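Local coordinates for protein halotolerant alpha-type carbonic anhydrase (dCA II) (Dunaliella salina, PDB 1Y7W) that catalyses the reversible hydration of carbon dioxide to bicarbonate as a zinc enzyme and is tolerant of high salt, at residues 93-105 with 258-271. Residues are numbered along the deposited sequence; the frame is centred on the assembly and turned at random. Where two conformers were deposited one is given.
Sequences AKVDLEQGMKVTF and LFVDVTMGAHAGAD
Phe259 O is gripped twice by Thr263, which covers the backbone of Gln99: Thr263 N bonds it at 2.9 Å and Thr263 OG1 at 2.8 Å, reaching it from opposite faces of the carbonyl plane. Phe259 and Thr263 lie in helix 253-266 of the alpha-carbonic anhydrase fold; the last turns of this helix pack against the tip of the hairpin formed by strands 94-95 and 103-104, a type II turn from Glu98 to Met101. Thr263 OG1 sits 3.4 Å from Gln99 CA, and Thr263 CG2 lies against Gln99 CB; losing both to an alanine would probably cost Phe259 O its side-chain bond and open a gap against Gln99 CA and CB. With chi1 at 171°, Val262 turns CG1 away from its own N and onto the Leu97-Glu98 peptide, 3.3 Å from Glu98 N. Met101 runs across Val262, its SD 3.6 Å from Phe259 CD2 in an oblique Met-aromatic contact and also touching Leu258 CD2; the Phe259 ring in turn meets His133 and Phe131. At the helix end, Ala266 CB packs on Glu98 CB. There His267 NE2 gives a nearly straight bond (170°) of 3.2 Å to Glu98 OE1, meeting it on the anti side but 28° out of the carboxylate plane, while OE1 lies close to the imidazole plane.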
loop_
_atom_site.group_PDB
_atom_site.type_symbol
_atom_site.label_atom_id
_atom_site.label_comp_id
_atom_site.label_asym_id
_atom_site.label_seq_id
_atom_site.Cartn_x
_atom_site.Cartn_y
_atom_site.Cartn_z
ATOM N N ALA A 93 -12.433 1.913 12.160
ATOM C CA ALA A 93 -12.047 1.641 10.786
ATOM C C ALA A 93 -13.254 1.827 9.822
ATOM O O ALA A 93 -14.408 1.608 10.193
ATOM C CB ALA A 93 -11.507 0.212 10.697
ATOM N N LYS A 94 -12.963 2.283 8.605
ATOM C CA LYS A 94 -13.970 2.532 7.567
ATOM C C LYS A 94 -13.354 2.137 6.189
ATOM O O LYS A 94 -12.133 2.212 5.986
ATOM C CB LYS A 94 -14.331 4.005 7.565
ATOM C CG LYS A 94 -14.902 4.438 8.923
ATOM C CD LYS A 94 -15.206 5.912 8.976
ATOM C CE LYS A 94 -15.952 6.162 10.313
ATOM N NZ LYS A 94 -16.385 7.598 10.530
ATOM N N VAL A 95 -14.183 1.684 5.263
ATOM C CA VAL A 95 -13.640 1.291 3.961
ATOM C C VAL A 95 -14.400 2.067 2.869
ATOM O O VAL A 95 -15.574 2.429 3.054
ATOM C CB VAL A 95 -13.757 -0.228 3.778
ATOM C CG1 VAL A 95 -15.221 -0.659 3.851
ATOM C CG2 VAL A 95 -13.147 -0.653 2.434
ATOM N N ASP A 96 -13.711 2.397 1.780
ATOM C CA ASP A 96 -14.380 3.089 0.681
ATOM C C ASP A 96 -14.788 1.968 -0.294
ATOM O O ASP A 96 -13.951 1.107 -0.693
ATOM C CB ASP A 96 -13.419 4.087 -0.009
ATOM C CG ASP A 96 -13.160 5.375 0.832
ATOM O OD1 ASP A 96 -13.788 5.544 1.914
ATOM O OD2 ASP A 96 -12.320 6.208 0.375
ATOM N N LEU A 97 -16.069 1.948 -0.669
ATOM C CA LEU A 97 -16.515 0.916 -1.574
ATOM C C LEU A 97 -16.326 1.329 -3.041
ATOM O O LEU A 97 -17.287 1.649 -3.756
ATOM C CB LEU A 97 -17.987 0.566 -1.284
ATOM C CG LEU A 97 -18.188 -0.029 0.115
ATOM C CD1 LEU A 97 -19.674 -0.518 0.244
ATOM C CD2 LEU A 97 -17.177 -1.213 0.363
ATOM N N GLU A 98 -15.069 1.379 -3.465
ATOM C CA GLU A 98 -14.754 1.707 -4.847
ATOM C C GLU A 98 -13.372 1.157 -5.116
ATOM O O GLU A 98 -12.751 0.501 -4.256
ATOM C CB GLU A 98 -14.775 3.233 -5.082
ATOM C CG GLU A 98 -13.757 4.018 -4.237
ATOM C CD GLU A 98 -13.881 5.544 -4.442
ATOM O OE1 GLU A 98 -14.778 6.004 -5.190
ATOM O OE2 GLU A 98 -13.042 6.289 -3.872
ATOM N N GLN A 99 -12.892 1.405 -6.314
ATOM C CA GLN A 99 -11.549 0.929 -6.697
ATOM C C GLN A 99 -10.486 1.158 -5.592
ATOM O O GLN A 99 -10.426 2.264 -5.036
ATOM C CB GLN A 99 -11.118 1.668 -7.964
ATOM C CG GLN A 99 -9.789 1.169 -8.602
ATOM C CD GLN A 99 -9.274 2.149 -9.664
ATOM O OE1 GLN A 99 -9.453 1.952 -10.871
ATOM N NE2 GLN A 99 -8.651 3.201 -9.220
ATOM N N GLY A 100 -9.687 0.118 -5.270
ATOM C CA GLY A 100 -8.625 0.237 -4.278
ATOM C C GLY A 100 -9.028 -0.041 -2.834
ATOM O O GLY A 100 -8.188 -0.343 -1.994
ATOM N N MET A 101 -10.309 0.088 -2.558
ATOM C CA MET A 101 -10.902 -0.183 -1.241
ATOM C C MET A 101 -10.134 0.366 -0.061
ATOM O O MET A 101 -9.746 -0.366 0.847
ATOM C CB MET A 101 -11.121 -1.692 -1.084
ATOM C CG MET A 101 -12.196 -2.169 -2.077
ATOM S SD MET A 101 -12.885 -3.817 -1.715
ATOM C CE MET A 101 -13.593 -3.310 -0.218
ATOM N N LYS A 102 -9.887 1.659 -0.117
ATOM C CA LYS A 102 -9.129 2.337 0.921
ATOM C C LYS A 102 -9.783 2.172 2.285
ATOM O O LYS A 102 -10.999 2.344 2.395
ATOM C CB LYS A 102 -9.085 3.832 0.619
ATOM C CG LYS A 102 -8.155 4.550 1.602
ATOM C CD LYS A 102 -7.869 5.963 1.101
ATOM C CE LYS A 102 -9.075 6.909 1.324
ATOM N NZ LYS A 102 -8.702 8.396 1.062
ATOM N N VAL A 103 -8.965 1.944 3.320
ATOM C CA VAL A 103 -9.438 1.778 4.677
ATOM C C VAL A 103 -8.779 2.903 5.471
ATOM O O VAL A 103 -7.574 3.147 5.333
ATOM C CB VAL A 103 -9.064 0.394 5.247
ATOM C CG1 VAL A 103 -9.397 0.292 6.785
ATOM C CG2 VAL A 103 -9.809 -0.702 4.491
ATOM N N THR A 104 -9.607 3.646 6.210
ATOM C CA THR A 104 -9.136 4.742 7.060
ATOM C C THR A 104 -9.517 4.371 8.505
ATOM O O THR A 104 -10.294 3.425 8.758
ATOM C CB THR A 104 -9.805 6.098 6.666
ATOM O OG1 THR A 104 -11.217 5.890 6.502
ATOM C CG2 THR A 104 -9.230 6.637 5.313
ATOM N N PHE A 105 -8.988 5.106 9.480
ATOM C CA PHE A 105 -9.235 4.740 10.859
ATOM C C PHE A 105 -8.724 5.881 11.747
ATOM O O PHE A 105 -8.161 6.840 11.255
ATOM C CB PHE A 105 -8.466 3.423 11.158
ATOM C CG PHE A 105 -7.095 3.335 10.468
ATOM C CD1 PHE A 105 -6.030 4.125 10.877
ATOM C CD2 PHE A 105 -6.941 2.555 9.285
ATOM C CE1 PHE A 105 -4.800 4.163 10.098
ATOM C CE2 PHE A 105 -5.766 2.580 8.524
ATOM C CZ PHE A 105 -4.687 3.389 8.933
ATOM N N LEU A 258 -14.535 -9.902 -4.588
ATOM C CA LEU A 258 -14.985 -8.721 -3.832
ATOM C C LEU A 258 -14.490 -7.433 -4.533
ATOM O O LEU A 258 -15.238 -6.458 -4.662
ATOM C CB LEU A 258 -14.424 -8.745 -2.402
ATOM C CG LEU A 258 -14.548 -7.421 -1.595
ATOM C CD1 LEU A 258 -16.007 -7.259 -1.155
ATOM C CD2 LEU A 258 -13.675 -7.455 -0.353
ATOM N N PHE A 259 -13.223 -7.434 -4.962
ATOM C CA PHE A 259 -12.653 -6.256 -5.614
ATOM C C PHE A 259 -13.342 -5.874 -6.910
ATOM O O PHE A 259 -13.539 -4.676 -7.191
ATOM C CB PHE A 259 -11.131 -6.439 -5.793
ATOM C CG PHE A 259 -10.406 -6.541 -4.478
ATOM C CD1 PHE A 259 -9.923 -7.750 -4.009
ATOM C CD2 PHE A 259 -10.262 -5.405 -3.683
ATOM C CE1 PHE A 259 -9.302 -7.840 -2.775
ATOM C CE2 PHE A 259 -9.638 -5.475 -2.443
ATOM C CZ PHE A 259 -9.152 -6.705 -1.988
ATOM N N VAL A 260 -13.726 -6.869 -7.704
ATOM C CA VAL A 260 -14.452 -6.569 -8.940
ATOM C C VAL A 260 -15.850 -6.030 -8.637
ATOM O O VAL A 260 -16.303 -5.017 -9.194
ATOM C CB VAL A 260 -14.670 -7.840 -9.805
ATOM C CG1 VAL A 260 -15.234 -7.433 -11.159
ATOM C CG2 VAL A 260 -13.446 -8.558 -9.952
ATOM N N ASP A 261 -16.562 -6.736 -7.763
ATOM C CA ASP A 261 -17.906 -6.311 -7.409
ATOM C C ASP A 261 -17.955 -4.842 -6.931
ATOM O O ASP A 261 -18.773 -4.043 -7.384
ATOM C CB ASP A 261 -18.471 -7.237 -6.338
ATOM C CG ASP A 261 -18.827 -8.649 -6.880
ATOM O OD1 ASP A 261 -19.048 -9.524 -6.027
ATOM O OD2 ASP A 261 -18.873 -8.891 -8.130
ATOM N N VAL A 262 -17.067 -4.502 -6.012
ATOM C CA VAL A 262 -16.983 -3.178 -5.451
ATOM C C VAL A 262 -16.506 -2.181 -6.483
ATOM O O VAL A 262 -17.108 -1.101 -6.665
ATOM C CB VAL A 262 -15.997 -3.231 -4.225
ATOM C CG1 VAL A 262 -15.675 -1.809 -3.689
ATOM C CG2 VAL A 262 -16.665 -4.120 -3.125
ATOM N N THR A 263 -15.452 -2.542 -7.217
ATOM C CA THR A 263 -14.907 -1.581 -8.173
ATOM C C THR A 263 -15.866 -1.228 -9.313
ATOM O O THR A 263 -16.057 -0.033 -9.630
ATOM C CB THR A 263 -13.533 -2.070 -8.786
ATOM O OG1 THR A 263 -12.540 -2.166 -7.740
ATOM C CG2 THR A 263 -13.036 -1.074 -9.869
ATOM N N MET A 264 -16.454 -2.240 -9.937
ATOM C CA MET A 264 -17.359 -1.972 -11.065
ATOM C C MET A 264 -18.723 -1.521 -10.561
ATOM O O MET A 264 -19.430 -0.780 -11.249
ATOM C CB MET A 264 -17.486 -3.207 -11.959
ATOM C CG MET A 264 -16.176 -3.647 -12.574
ATOM S SD MET A 264 -15.170 -2.299 -13.201
ATOM C CE MET A 264 -16.220 -1.654 -14.486
ATOM N N GLY A 265 -19.077 -1.950 -9.347
ATOM C CA GLY A 265 -20.345 -1.545 -8.765
ATOM C C GLY A 265 -20.295 -0.048 -8.475
ATOM O O GLY A 265 -21.335 0.612 -8.547
ATOM N N ALA A 266 -19.114 0.503 -8.170
ATOM C CA ALA A 266 -18.997 1.931 -7.885
ATOM C C ALA A 266 -18.940 2.828 -9.113
ATOM O O ALA A 266 -19.532 3.902 -9.111
ATOM C CB ALA A 266 -17.772 2.229 -7.015
ATOM N N HIS A 267 -18.194 2.400 -10.127
ATOM C CA HIS A 267 -18.031 3.165 -11.362
ATOM C C HIS A 267 -17.908 2.139 -12.494
ATOM O O HIS A 267 -16.937 1.383 -12.568
ATOM C CB HIS A 267 -16.727 4.024 -11.343
ATOM C CG HIS A 267 -16.531 4.850 -10.104
ATOM N ND1 HIS A 267 -17.017 6.141 -9.976
ATOM C CD2 HIS A 267 -15.954 4.549 -8.914
ATOM C CE1 HIS A 267 -16.757 6.592 -8.759
ATOM N NE2 HIS A 267 -16.116 5.644 -8.096
ATOM N N ALA A 268 -18.885 2.112 -13.388
ATOM C CA ALA A 268 -18.862 1.172 -14.520
ATOM C C ALA A 268 -17.639 1.365 -15.418
ATOM O O ALA A 268 -17.223 0.441 -16.119
ATOM C CB ALA A 268 -20.162 1.320 -15.358
ATOM N N GLY A 269 -17.049 2.553 -15.381
ATOM C CA GLY A 269 -15.862 2.787 -16.199
ATOM C C GLY A 269 -14.543 2.679 -15.432
ATOM O O GLY A 269 -13.496 3.107 -15.901
ATOM N N ALA A 270 -14.565 2.074 -14.262
ATOM C CA ALA A 270 -13.357 1.989 -13.459
ATOM C C ALA A 270 -12.434 0.897 -13.976
ATOM O O ALA A 270 -12.876 -0.052 -14.647
ATOM C CB ALA A 270 -13.745 1.744 -11.977
ATOM N N ASP A 271 -11.137 1.038 -13.696
ATOM C CA ASP A 271 -10.190 0.008 -14.116
ATOM C C ASP A 271 -10.159 -0.985 -12.972
ATOM O O ASP A 271 -9.878 -0.632 -11.806
ATOM C CB ASP A 271 -8.782 0.588 -14.335
ATOM C CG ASP A 271 -8.712 1.497 -15.559
ATOM O OD1 ASP A 271 -8.999 1.001 -16.689
ATOM O OD2 ASP A 271 -8.393 2.693 -15.378
#